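PDB 2HC9: leucine aminopeptidase 1 from Caenorhabditis elegans, which releases N-terminal amino acids, preferably leucine, from peptides as an aminopeptidase with two zinc ions per subunit, and probably acts as a digestive enzyme. Local coordinates for residues A[62-67]-A[97-102]; A[132-137]-A[181-186]; A[339-344]-A[361-366]. The protein carries 1 engineered substitution. All coordinates share one frame; numbering follows the deposited sequence.

Contact 1 of 3, residues A[62-67]-A[97-102]; sequences SGRHPL and LKPINY. With SO4 (sulfate ion), chain E.
Strand 63-66, outermost within this chain in the mixed sheet of the N-terminal domain, reaches the turn after helix 90-97 through one side chain, Arg64, which meets Pro99 and Ile100. Its aliphatic part makes the tighter contact: Arg64 CD lies 3.6 Å from Ile100 CD1, and Ile100 CG1 follows at 3.8 Å from the same carbon. The two chains run past each other in opposite senses. Arg64 holds CG anti to the backbone N (chi1 171°) and stays extended to CD, then bends at chi3 (76°), and this turn carries the guanidinium past the isoleucine to the proline ring. There NH1 stands 4.1 Å from Pro99 CG, in an oblique approach that is van der Waals contact alone. The polar partner of NH1 is the backbone carbonyl of Glu96, in the last turn of helix 90-97, so the arginine ties the strand to the end of the helix as well as to the turn beyond it. An alanine here would take away the donor to Glu96 O and the carbons beside Ile100 CD1, and would probably leave the helix-end carbonyl without its mate and a gap next to the isoleucine. The backbone of Ile100 is set by a type I beta turn from Leu97, closed by a bond of 2.8 Å from Ile100 N to Leu97 O. Lys98, second in the turn, starts away from the strand and bends at chi2 and chi4 to bring NZ to a sulfate ion, probably from the crystallisation liquor, 3.0 Å from its O3 and with a weak bond to O1; Arg467 binds the same ion. Strand 72-77 pairs antiparallel with strand 63-66, and its His73 touches both Arg64 and Ile100, while Leu97 packs against strands 18-25, 72-77 and 108-114.

Contact 2 of 3, residues A[132-137]-A[181-186]; sequences CKFSMK and ANILTT
A single methyl group, Ile183 CD1, receives both Met136 and Phe134, and with them the loop 132-137 of the N-terminal domain touches the loop 181-186 of the catalytic domain of this M17 aminopeptidase. This is a small apolar bridge between the two domains, burying 87 Å² at the surface. Met136 and Ile183 reach for each other tip to tip, with SD 3.5 Å from Ile183 CD1 and the Met136 CE methyl 3.9 Å from the same carbon. The extended methionine chain (chi2 173°) delivers SD to the isoleucine, and the bend at chi3 (75°) keeps CE beside the same methyl. Phe134 comes in more loosely: its CZ is 4.5 Å from Ile183 CD1, and the methyl lies at the ring edge, near the ring plane. The bridge also belongs to a subunit interface, for Ile319 of another subunit packs on Phe134 and Met136, and Asn182 ND2 donates to the backbone carbonyl of that Ile319. Within the chain, Phe134 rests on Thr179 and Pro180, while its carbonyl accepts a bond from Arg467. The loop behind Met136 is shaped by an ST turn, in which Ser135 OG accepts from Lys137 N at 3.1 Å, with a nearly straight N-H...O angle of 167°.

Contact 3 of 3, residues A[339-344]-A[361-366]; sequences LILADG and ATLTGA
Leu341 points one methyl, CD1, from helix 337-350 into the angle between Ala361 and Leu363. The leucine is directed almost end-on at the alanine: the line from its CB to CD1 runs on nearly straight to Ala361 CB, 3.6 Å beyond CD1. This aim comes from the torsions, since CG lies anti to the carbonyl carbon (chi1 -67°) and CD1 continues the extended chain (chi2 163°), while the other branch, CD2, is turned aside. Ala361 answers with its CB directed toward the helix. Leu363 joins from one side and more loosely, its CD1 being 4.2 Å from Leu341 CD1. Its own CB does not point at the helix; CG is anti to the backbone N, and the bend at chi2 (65°) brings CD1 round to the leucine. Leu363 CD1 and Ala361 CB are themselves 4.0 Å apart, so the three methyl carbons form a compact triangle. In the fold, this joins a helix of the zinc-exopeptidase alpha/beta domain to the end of strand 356-361, where the chain leaves the sheet for the active site. Ala361 closes the strand, which runs parallel to strand 246-254, and both Ala361 and Leu341 also touch Lys252, a zinc ligand of that neighbouring strand. Two residues on, Leu363 lines the bicarbonate pocket, its side chain about 3 Å from the ion and about 6 Å from a zinc ion. Between them, Thr362 OG1 bonds to Asp275 OD1, a second-shell contact to another zinc ligand. Asp457 holds the chain past the strand, its OD1 accepting from the backbone Leu363 N and its OD2 bonded to the hydroxyl Thr364 OG1.

The contacts follow one another along the chain and across the molecule, from the N-terminal domain through the domain junction to the metal site. Contacts 1 and 2 have centres 27 Å apart, yet their segments touch where Lys98 CE packs 3.8 Å from Cys132 SG. Arg467 adds a second connection, binding the sulfate held by Lys98 and the carbonyl of Phe134. Contact 3, the one of the three that reaches the bicarbonate pocket, lies 23 Å from contact 2 between centres, with nearest atoms about 9 Å apart. Its centre is 37 Å from that of contact 1, on the opposite side of the chain's centre.

Contact 1 of 3, residues A[62-67]-A[97-102]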
loop_
_atom_site.group_PDB
_atom_site.type_symbol
_atom_site.label_atom_id
_atom_site.label_comp_id
_atom_site.label_asym_id
_atom_site.label_seq_id
_atom_site.Cartn_x
_atom_site.Cartn_y
_atom_site.Cartn_z
ATOM N N SER A 62 -42.661 9.472 -1.264
ATOM C CA SER A 62 -41.869 9.798 -0.065
ATOM C C SER A 62 -40.939 11.004 -0.302
ATOM O O SER A 62 -40.684 11.372 -1.454
ATOM C CB SER A 62 -41.028 8.606 0.374
ATOM O OG SER A 62 -39.904 8.453 -0.467
ATOM N N GLY A 63 -40.433 11.606 0.780
ATOM C CA GLY A 63 -39.569 12.793 0.699
ATOM C C GLY A 63 -39.818 13.854 1.769
ATOM O O GLY A 63 -40.468 13.593 2.794
ATOM N N ARG A 64 -39.278 15.045 1.532
ATOM C CA ARG A 64 -39.423 16.183 2.428
ATOM C C ARG A 64 -39.775 17.433 1.640
ATOM O O ARG A 64 -39.116 17.765 0.648
ATOM C CB ARG A 64 -38.147 16.442 3.245
ATOM C CG ARG A 64 -38.216 17.760 4.036
ATOM C CD ARG A 64 -36.911 18.137 4.671
ATOM N NE ARG A 64 -35.946 18.682 3.724
ATOM C CZ ARG A 64 -34.764 18.124 3.437
ATOM N NH1 ARG A 64 -34.372 16.974 4.006
ATOM N NH2 ARG A 64 -33.964 18.720 2.561
ATOM N N HIS A 65 -40.823 18.124 2.088
ATOM C CA HIS A 65 -41.334 19.286 1.389
ATOM C C HIS A 65 -41.479 20.491 2.320
ATOM O O HIS A 65 -42.145 20.418 3.355
ATOM C CB HIS A 65 -42.656 18.932 0.711
ATOM C CG HIS A 65 -42.475 17.988 -0.437
ATOM N ND1 HIS A 65 -42.394 16.624 -0.261
ATOM C CD2 HIS A 65 -42.272 18.213 -1.761
ATOM C CE1 HIS A 65 -42.184 16.042 -1.429
ATOM N NE2 HIS A 65 -42.115 16.983 -2.359
ATOM N N PRO A 66 -40.848 21.602 1.959
ATOM C CA PRO A 66 -40.916 22.802 2.796
ATOM C C PRO A 66 -42.309 23.457 2.723
ATOM O O PRO A 66 -42.931 23.503 1.647
ATOM C CB PRO A 66 -39.847 23.709 2.183
ATOM C CG PRO A 66 -39.826 23.285 0.721
ATOM C CD PRO A 66 -40.009 21.790 0.760
ATOM N N LEU A 67 -42.795 23.913 3.873
ATOM C CA LEU A 67 -44.114 24.543 3.968
ATOM C C LEU A 67 -43.992 26.029 4.250
ATOM O O LEU A 67 -44.996 26.721 4.480
ATOM C CB LEU A 67 -44.949 23.868 5.065
ATOM C CG LEU A 67 -45.137 22.355 4.902
ATOM C CD1 LEU A 67 -45.967 21.800 6.077
ATOM C CD2 LEU A 67 -45.789 22.016 3.557
ATOM N N LEU A 97 -35.085 14.163 8.018
ATOM C CA LEU A 97 -35.113 15.116 9.131
ATOM C C LEU A 97 -33.705 15.571 9.553
ATOM O O LEU A 97 -33.490 16.737 9.872
ATOM C CB LEU A 97 -35.869 14.521 10.321
ATOM C CG LEU A 97 -35.975 15.342 11.628
ATOM C CD1 LEU A 97 -36.635 16.717 11.401
ATOM C CD2 LEU A 97 -36.697 14.547 12.728
ATOM N N LYS A 98 -32.749 14.644 9.578
ATOM C CA LYS A 98 -31.404 14.970 10.077
ATOM C C LYS A 98 -30.793 16.211 9.430
ATOM O O LYS A 98 -30.159 17.000 10.132
ATOM C CB LYS A 98 -30.463 13.742 9.979
ATOM C CG LYS A 98 -29.109 13.895 10.645
ATOM C CD LYS A 98 -29.251 14.077 12.157
ATOM C CE LYS A 98 -27.905 14.422 12.784
ATOM N NZ LYS A 98 -27.644 15.852 12.599
ATOM N N PRO A 99 -30.987 16.420 8.103
ATOM C CA PRO A 99 -30.470 17.654 7.495
ATOM C C PRO A 99 -31.117 18.958 7.917
ATOM O O PRO A 99 -30.530 20.023 7.689
ATOM C CB PRO A 99 -30.760 17.452 5.991
ATOM C CG PRO A 99 -30.877 15.977 5.829
ATOM C CD PRO A 99 -31.581 15.547 7.064
ATOM N N ILE A 100 -32.335 18.904 8.453
ATOM C CA ILE A 100 -33.051 20.135 8.733
ATOM C C ILE A 100 -32.358 20.954 9.818
ATOM O O ILE A 100 -32.009 20.439 10.874
ATOM C CB ILE A 100 -34.518 19.887 9.087
ATOM C CG1 ILE A 100 -35.251 19.298 7.874
ATOM C CG2 ILE A 100 -35.197 21.194 9.569
ATOM C CD1 ILE A 100 -36.675 18.846 8.218
ATOM N N ASN A 101 -32.178 22.241 9.530
ATOM C CA ASN A 101 -31.749 23.211 10.534
ATOM C C ASN A 101 -32.850 24.193 10.880
ATOM O O ASN A 101 -33.673 24.534 10.022
ATOM C CB ASN A 101 -30.506 23.933 10.042
ATOM C CG ASN A 101 -29.330 22.990 9.864
ATOM O OD1 ASN A 101 -29.133 22.063 10.651
ATOM N ND2 ASN A 101 -28.563 23.205 8.801
ATOM N N TYR A 102 -32.888 24.631 12.138
ATOM C CA TYR A 102 -33.924 25.579 12.594
ATOM C C TYR A 102 -33.290 26.973 12.691
ATOM O O TYR A 102 -32.122 27.102 13.096
ATOM C CB TYR A 102 -34.504 25.141 13.958
ATOM C CG TYR A 102 -34.908 23.693 13.959
ATOM C CD1 TYR A 102 -36.096 23.292 13.347
ATOM C CD2 TYR A 102 -34.087 22.704 14.543
ATOM C CE1 TYR A 102 -36.464 21.966 13.303
ATOM C CE2 TYR A 102 -34.462 21.332 14.502
ATOM C CZ TYR A 102 -35.658 20.988 13.879
ATOM O OH TYR A 102 -36.073 19.675 13.809
HETATM S S SO4 E . -25.379 18.300 13.720
HETATM O O1 SO4 E . -26.841 18.396 13.778
HETATM O O2 SO4 E . -24.786 18.948 14.892
HETATM O O3 SO4 E . -25.017 16.870 13.655
HETATM O O4 SO4 E . -24.837 18.982 12.545
#

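Contact 2 of 3, residues A[132-137]-A[181-186]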
loop_
_atom_site.group_PDB
_atom_site.type_symbol
_atom_site.label_atom_id
_atom_site.label_comp_id
_atom_site.label_asym_id
_atom_site.label_seq_id
_atom_site.Cartn_x
_atom_site.Cartn_y
_atom_site.Cartn_z
ATOM N N CYS A 132 -29.242 16.227 18.575
ATOM C CA CYS A 132 -27.932 15.799 19.097
ATOM C C CYS A 132 -27.584 16.666 20.303
ATOM O O CYS A 132 -27.481 17.888 20.188
ATOM C CB CYS A 132 -26.854 15.948 18.003
ATOM S SG CYS A 132 -27.297 15.098 16.474
ATOM N N LYS A 133 -27.400 16.038 21.456
ATOM C CA LYS A 133 -27.081 16.782 22.682
ATOM C C LYS A 133 -25.708 17.421 22.595
ATOM O O LYS A 133 -25.510 18.543 23.064
ATOM C CB LYS A 133 -27.147 15.860 23.910
ATOM C CG LYS A 133 -28.560 15.443 24.268
ATOM C CD LYS A 133 -28.602 14.776 25.633
ATOM C CE LYS A 133 -30.061 14.500 26.048
ATOM N NZ LYS A 133 -30.078 14.225 27.529
ATOM N N PHE A 134 -24.742 16.708 22.017
ATOM C CA PHE A 134 -23.363 17.097 22.246
ATOM C C PHE A 134 -22.830 18.137 21.254
ATOM O O PHE A 134 -22.840 17.914 20.042
ATOM C CB PHE A 134 -22.419 15.886 22.289
ATOM C CG PHE A 134 -21.041 16.262 22.760
ATOM C CD1 PHE A 134 -20.785 16.398 24.123
ATOM C CD2 PHE A 134 -20.037 16.564 21.848
ATOM C CE1 PHE A 134 -19.514 16.794 24.575
ATOM C CE2 PHE A 134 -18.765 16.982 22.305
ATOM C CZ PHE A 134 -18.527 17.070 23.663
ATOM N N SER A 135 -22.339 19.264 21.771
ATOM C CA SER A 135 -21.594 20.219 20.920
ATOM C C SER A 135 -20.618 20.999 21.777
ATOM O O SER A 135 -20.918 21.340 22.918
ATOM C CB SER A 135 -22.538 21.208 20.215
ATOM O OG SER A 135 -21.774 22.137 19.448
ATOM N N MET A 136 -19.440 21.251 21.227
ATOM C CA MET A 136 -18.512 22.175 21.849
ATOM C C MET A 136 -18.259 23.409 21.009
ATOM O O MET A 136 -17.225 24.085 21.167
ATOM C CB MET A 136 -17.213 21.442 22.185
ATOM C CG MET A 136 -17.407 20.603 23.433
ATOM S SD MET A 136 -15.963 19.582 23.749
ATOM C CE MET A 136 -14.815 20.815 24.376
ATOM N N LYS A 137 -19.209 23.721 20.130
ATOM C CA LYS A 137 -19.146 24.997 19.438
ATOM C C LYS A 137 -19.231 26.168 20.443
ATOM O O LYS A 137 -19.936 26.067 21.454
ATOM C CB LYS A 137 -20.225 25.067 18.353
ATOM C CG LYS A 137 -19.752 24.339 17.067
ATOM C CD LYS A 137 -20.778 24.343 15.970
ATOM C CE LYS A 137 -20.290 23.494 14.797
ATOM N NZ LYS A 137 -19.117 24.088 14.042
ATOM N N ALA A 181 -13.011 11.349 23.576
ATOM C CA ALA A 181 -12.516 10.562 24.700
ATOM C C ALA A 181 -11.591 11.314 25.656
ATOM O O ALA A 181 -11.332 10.820 26.764
ATOM C CB ALA A 181 -11.814 9.308 24.189
ATOM N N ASN A 182 -11.061 12.474 25.246
ATOM C CA ASN A 182 -10.353 13.322 26.226
ATOM C C ASN A 182 -11.286 13.864 27.310
ATOM O O ASN A 182 -10.857 14.286 28.389
ATOM C CB ASN A 182 -9.513 14.428 25.578
ATOM C CG ASN A 182 -10.341 15.400 24.785
ATOM O OD1 ASN A 182 -11.324 15.013 24.140
ATOM N ND2 ASN A 182 -9.947 16.669 24.806
ATOM N N ILE A 183 -12.581 13.800 27.033
ATOM C CA ILE A 183 -13.583 14.170 28.029
ATOM C C ILE A 183 -14.251 12.917 28.602
ATOM O O ILE A 183 -14.286 12.718 29.829
ATOM C CB ILE A 183 -14.620 15.101 27.385
ATOM C CG1 ILE A 183 -13.919 16.393 26.912
ATOM C CG2 ILE A 183 -15.779 15.390 28.356
ATOM C CD1 ILE A 183 -14.831 17.379 26.207
ATOM N N LEU A 184 -14.781 12.068 27.715
ATOM C CA LEU A 184 -15.363 10.787 28.167
ATOM C C LEU A 184 -14.266 9.742 28.305
ATOM O O LEU A 184 -14.083 8.851 27.457
ATOM C CB LEU A 184 -16.538 10.318 27.288
ATOM C CG LEU A 184 -17.337 9.164 27.935
ATOM C CD1 LEU A 184 -18.330 9.666 29.043
ATOM C CD2 LEU A 184 -18.100 8.401 26.861
ATOM N N THR A 185 -13.524 9.856 29.398
ATOM C CA THR A 185 -12.504 8.872 29.755
ATOM C C THR A 185 -13.140 7.622 30.371
ATOM O O THR A 185 -14.349 7.604 30.611
ATOM C CB THR A 185 -11.560 9.495 30.815
ATOM O OG1 THR A 185 -12.354 9.865 31.951
ATOM C CG2 THR A 185 -10.838 10.758 30.241
ATOM N N THR A 186 -12.336 6.607 30.716
ATOM C CA THR A 186 -12.916 5.466 31.448
ATOM C C THR A 186 -13.569 5.936 32.749
ATOM O O THR A 186 -14.678 5.492 33.096
ATOM C CB THR A 186 -11.896 4.358 31.798
ATOM O OG1 THR A 186 -10.867 4.898 32.632
ATOM C CG2 THR A 186 -11.264 3.752 30.518
#

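Contact 3 of 3, residues A[339-344]-A[361-366]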
loop_
_atom_site.group_PDB
_atom_site.type_symbol
_atom_site.label_atom_id
_atom_site.label_comp_id
_atom_site.label_asym_id
_atom_site.label_seq_id
_atom_site.Cartn_x
_atom_site.Cartn_y
_atom_site.Cartn_z
ATOM N N LEU A 339 -11.975 -9.555 23.924
ATOM C CA LEU A 339 -11.272 -9.958 25.165
ATOM C C LEU A 339 -12.055 -9.440 26.373
ATOM O O LEU A 339 -12.335 -10.177 27.312
ATOM C CB LEU A 339 -9.853 -9.361 25.206
ATOM C CG LEU A 339 -8.875 -9.928 24.133
ATOM C CD1 LEU A 339 -7.539 -9.196 24.192
ATOM C CD2 LEU A 339 -8.667 -11.441 24.329
ATOM N N ILE A 340 -12.409 -8.159 26.349
ATOM C CA ILE A 340 -13.077 -7.606 27.525
ATOM C C ILE A 340 -14.471 -8.212 27.702
ATOM O O ILE A 340 -14.911 -8.448 28.843
ATOM C CB ILE A 340 -13.062 -6.056 27.560
ATOM C CG1 ILE A 340 -14.050 -5.453 26.540
ATOM C CG2 ILE A 340 -11.615 -5.523 27.323
ATOM C CD1 ILE A 340 -14.147 -3.888 26.585
ATOM N N LEU A 341 -15.166 -8.455 26.581
ATOM C CA LEU A 341 -16.485 -9.059 26.627
ATOM C C LEU A 341 -16.443 -10.516 27.063
ATOM O O LEU A 341 -17.384 -10.971 27.674
ATOM C CB LEU A 341 -17.217 -8.939 25.285
ATOM C CG LEU A 341 -17.605 -7.505 24.874
ATOM C CD1 LEU A 341 -17.919 -7.476 23.384
ATOM C CD2 LEU A 341 -18.814 -6.976 25.692
ATOM N N ALA A 342 -15.366 -11.245 26.741
ATOM C CA ALA A 342 -15.220 -12.625 27.238
ATOM C C ALA A 342 -15.288 -12.640 28.784
ATOM O O ALA A 342 -15.905 -13.533 29.397
ATOM C CB ALA A 342 -13.852 -13.225 26.766
ATOM N N ASP A 343 -14.660 -11.654 29.422
ATOM C CA ASP A 343 -14.764 -11.561 30.886
ATOM C C ASP A 343 -16.181 -11.163 31.335
ATOM O O ASP A 343 -16.711 -11.707 32.311
ATOM C CB ASP A 343 -13.771 -10.533 31.417
ATOM C CG ASP A 343 -12.325 -11.033 31.411
ATOM O OD1 ASP A 343 -12.069 -12.226 31.094
ATOM O OD2 ASP A 343 -11.450 -10.198 31.732
ATOM N N GLY A 344 -16.780 -10.200 30.633
ATOM C CA GLY A 344 -18.113 -9.696 31.044
ATOM C C GLY A 344 -19.177 -10.780 30.955
ATOM O O GLY A 344 -20.021 -10.924 31.859
ATOM N N ALA A 361 -21.779 -4.691 20.995
ATOM C CA ALA A 361 -20.444 -4.117 20.819
ATOM C C ALA A 361 -20.312 -3.525 19.434
ATOM O O ALA A 361 -20.809 -4.086 18.467
ATOM C CB ALA A 361 -19.379 -5.179 20.994
ATOM N N THR A 362 -19.567 -2.423 19.347
ATOM C CA THR A 362 -19.053 -1.945 18.059
ATOM C C THR A 362 -17.784 -2.752 17.778
ATOM O O THR A 362 -16.675 -2.297 18.062
ATOM C CB THR A 362 -18.718 -0.428 18.123
ATOM O OG1 THR A 362 -17.852 -0.197 19.230
ATOM C CG2 THR A 362 -19.970 0.387 18.333
ATOM N N LEU A 363 -17.940 -3.979 17.276
ATOM C CA LEU A 363 -16.868 -4.950 17.424
ATOM C C LEU A 363 -15.914 -4.960 16.232
ATOM O O LEU A 363 -14.702 -4.944 16.414
ATOM C CB LEU A 363 -17.412 -6.373 17.724
ATOM C CG LEU A 363 -16.340 -7.279 18.360
ATOM C CD1 LEU A 363 -15.899 -6.772 19.760
ATOM C CD2 LEU A 363 -16.888 -8.705 18.462
ATOM N N THR A 364 -16.455 -4.997 15.012
ATOM C CA THR A 364 -15.631 -5.253 13.806
ATOM C C THR A 364 -16.033 -4.356 12.640
ATOM O O THR A 364 -17.210 -4.124 12.422
ATOM C CB THR A 364 -15.715 -6.743 13.338
ATOM O OG1 THR A 364 -17.064 -7.082 12.930
ATOM C CG2 THR A 364 -15.271 -7.681 14.470
ATOM N N GLY A 365 -15.034 -3.880 11.895
ATOM C CA GLY A 365 -15.245 -3.325 10.567
ATOM C C GLY A 365 -15.870 -4.328 9.599
ATOM O O GLY A 365 -16.650 -3.942 8.714
ATOM N N ALA A 366 -15.554 -5.617 9.790
ATOM C CA ALA A 366 -16.122 -6.692 8.959
ATOM C C ALA A 366 -17.645 -6.787 9.041
ATOM O O ALA A 366 -18.284 -7.272 8.099
ATOM C CB ALA A 366 -15.508 -8.017 9.333
#